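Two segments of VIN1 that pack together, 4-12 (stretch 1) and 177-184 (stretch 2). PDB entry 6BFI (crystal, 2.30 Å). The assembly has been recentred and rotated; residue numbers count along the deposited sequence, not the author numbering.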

# COMPACT_ATOMS: atom_id res chain seq x y z
N LYS A 4 9.48 22.37 -10.21
CA LYS A 4 9.58 21.35 -9.17
C LYS A 4 8.77 21.76 -7.94
O LYS A 4 8.66 22.94 -7.62
CB LYS A 4 11.04 21.11 -8.78
CG LYS A 4 11.93 20.61 -9.91
CD LYS A 4 11.50 19.23 -10.38
CE LYS A 4 12.41 18.71 -11.48
NZ LYS A 4 12.06 17.32 -11.88
N PHE A 5 8.21 20.75 -7.26
CA PHE A 5 7.52 20.97 -6.00
C PHE A 5 7.68 19.78 -5.06
O PHE A 5 6.76 19.48 -4.28
CB PHE A 5 6.03 21.27 -6.21
CG PHE A 5 5.54 20.96 -7.59
CD1 PHE A 5 5.36 19.65 -8.00
CD2 PHE A 5 5.23 21.98 -8.48
CE1 PHE A 5 4.90 19.36 -9.28
CE2 PHE A 5 4.77 21.70 -9.75
CZ PHE A 5 4.60 20.39 -10.15
N HIS A 6 8.82 19.09 -5.12
CA HIS A 6 9.10 17.96 -4.25
C HIS A 6 9.53 18.38 -2.85
O HIS A 6 9.82 17.51 -2.02
CB HIS A 6 10.20 17.08 -4.88
CG HIS A 6 11.46 17.82 -5.18
ND1 HIS A 6 12.59 17.71 -4.40
CD2 HIS A 6 11.77 18.68 -6.18
CE1 HIS A 6 13.55 18.47 -4.90
NE2 HIS A 6 13.08 19.07 -5.98
N THR A 7 9.55 19.68 -2.57
CA THR A 7 10.04 20.22 -1.32
C THR A 7 9.05 21.24 -0.78
O THR A 7 8.47 22.02 -1.55
CB THR A 7 11.43 20.85 -1.53
OG1 THR A 7 12.45 19.85 -1.39
CG2 THR A 7 11.70 21.98 -0.56
N LYS A 8 8.83 21.22 0.54
CA LYS A 8 7.89 22.15 1.16
C LYS A 8 8.27 23.60 0.92
O LYS A 8 7.40 24.47 0.83
CB LYS A 8 7.78 21.87 2.65
CG LYS A 8 7.13 20.54 2.99
CD LYS A 8 7.18 20.27 4.49
CE LYS A 8 6.47 18.97 4.83
NZ LYS A 8 6.50 18.70 6.29
N THR A 9 9.57 23.89 0.82
CA THR A 9 10.00 25.24 0.47
C THR A 9 9.64 25.57 -0.97
O THR A 9 9.17 26.69 -1.27
CB THR A 9 11.51 25.39 0.69
OG1 THR A 9 11.81 25.18 2.07
CG2 THR A 9 11.98 26.77 0.27
N LEU A 10 9.84 24.62 -1.89
CA LEU A 10 9.49 24.83 -3.29
C LEU A 10 8.00 25.15 -3.43
O LEU A 10 7.64 26.18 -4.02
CB LEU A 10 9.85 23.59 -4.11
CG LEU A 10 11.25 23.54 -4.70
CD1 LEU A 10 11.52 22.17 -5.31
CD2 LEU A 10 11.43 24.63 -5.74
N GLU A 11 7.14 24.28 -2.91
CA GLU A 11 5.70 24.53 -2.98
C GLU A 11 5.33 25.81 -2.26
O GLU A 11 4.52 26.61 -2.77
CB GLU A 11 4.95 23.34 -2.40
CG GLU A 11 3.50 23.62 -2.05
CD GLU A 11 2.82 22.44 -1.38
OE1 GLU A 11 3.19 21.29 -1.68
OE2 GLU A 11 1.91 22.67 -0.55
N SER A 12 5.92 26.05 -1.09
CA SER A 12 5.57 27.21 -0.29
C SER A 12 5.86 28.51 -1.02
O SER A 12 5.10 29.48 -0.91
CB SER A 12 6.31 27.17 1.05
OG SER A 12 6.03 28.32 1.83
N GLN A 177 17.00 14.79 8.91
CA GLN A 177 16.75 16.20 8.64
C GLN A 177 16.01 16.38 7.31
O GLN A 177 15.19 17.30 7.19
CB GLN A 177 18.07 16.97 8.62
CG GLN A 177 18.02 18.34 7.97
CD GLN A 177 17.12 19.31 8.71
OE1 GLN A 177 16.88 19.15 9.91
NE2 GLN A 177 16.62 20.32 8.01
N ARG A 178 16.27 15.51 6.34
CA ARG A 178 15.75 15.72 4.99
C ARG A 178 14.29 15.31 4.86
O ARG A 178 13.48 16.07 4.33
CB ARG A 178 16.61 14.94 3.99
CG ARG A 178 16.08 14.96 2.56
CD ARG A 178 16.07 16.37 1.99
NE ARG A 178 15.75 16.36 0.56
CZ ARG A 178 15.70 17.44 -0.20
NH1 ARG A 178 15.93 18.64 0.32
NH2 ARG A 178 15.41 17.33 -1.49
N HIS A 179 13.92 14.12 5.34
CA HIS A 179 12.60 13.60 5.00
C HIS A 179 11.42 14.41 5.57
O HIS A 179 10.33 14.34 5.00
CB HIS A 179 12.46 12.12 5.39
CG HIS A 179 12.37 11.86 6.86
ND1 HIS A 179 11.26 12.16 7.61
CD2 HIS A 179 13.25 11.27 7.71
CE1 HIS A 179 11.45 11.80 8.86
NE2 HIS A 179 12.65 11.25 8.95
N PRO A 180 11.57 15.19 6.65
CA PRO A 180 10.47 16.10 7.02
C PRO A 180 10.26 17.26 6.06
O PRO A 180 9.31 18.03 6.24
CB PRO A 180 10.90 16.61 8.41
CG PRO A 180 11.77 15.55 8.94
CD PRO A 180 12.54 15.07 7.75
N GLU A 181 11.12 17.42 5.05
CA GLU A 181 10.98 18.52 4.10
C GLU A 181 10.31 18.12 2.80
O GLU A 181 9.97 19.00 2.00
CB GLU A 181 12.36 19.14 3.80
CG GLU A 181 12.98 19.87 4.97
CD GLU A 181 14.34 20.45 4.65
OE1 GLU A 181 15.00 19.95 3.72
OE2 GLU A 181 14.75 21.42 5.32
N LEU A 182 10.12 16.82 2.56
CA LEU A 182 9.57 16.37 1.29
C LEU A 182 8.05 16.49 1.28
O LEU A 182 7.38 16.31 2.30
CB LEU A 182 9.98 14.92 1.02
CG LEU A 182 11.49 14.67 0.88
CD1 LEU A 182 11.76 13.20 0.57
CD2 LEU A 182 12.10 15.57 -0.19
N THR A 183 7.50 16.83 0.11
CA THR A 183 6.06 16.94 -0.06
C THR A 183 5.40 15.61 -0.40
O THR A 183 4.18 15.49 -0.27
CB THR A 183 5.73 17.95 -1.17
OG1 THR A 183 6.45 17.60 -2.36
CG2 THR A 183 6.10 19.35 -0.74
N ASN A 184 6.18 14.62 -0.82
CA ASN A 184 5.67 13.29 -1.13
C ASN A 184 5.80 12.40 0.10
O ASN A 184 6.92 12.12 0.55
CB ASN A 184 6.44 12.70 -2.31
CG ASN A 184 5.77 11.48 -2.90
OD1 ASN A 184 5.17 10.67 -2.19
ND2 ASN A 184 5.86 11.34 -4.21
O HOH W 1 8.79 14.99 -2.13

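The contact is built on a single beta bridge, Thr7 beside Leu182, and all four of its direct hydrogen bonds are accepted by backbone carbonyls. Lys8 N, in the first turn of its helix and so without an earlier carbonyl of that helix to bond, donates to Glu181 O at 2.9 Å. In return Thr183 N donates to His6 O at 3.2 Å; both bonds are nearly straight. The same two acceptors also receive CA-H contacts, Thr7 CA to Glu181 O and Leu182 CA to His6 O, each 3.5 Å. Water 1 donates to His6 O at 2.7 Å while accepting from Asn184 N at 2.9 Å, so one water serves both stretches.

Side chains extend the pattern. Thr183, pointing toward stretch 1 with chi1 p, donates OG1 to Phe5 O at 2.7 Å, while its CG2 packs 3.5 Å from Thr7 C and 4.0 Å from Lys8 CG: a small residue with one polar and one apolar branch, each used. Lys8, extended beyond chi1, has NZ donating to Pro180 O at 2.9 Å.

The contact covers 413 Å² over both stretches. His6, Thr7, Arg178 and Leu182 are buried; Leu182 CB points away, yet CD2 comes within 3.5 Å of His6 O. Arg178 NH2 lies edge-on to His6 CE1 at 4.0 Å; it, His6 NE2 and Thr7 OG1 find hydrogen bonds elsewhere in the structure.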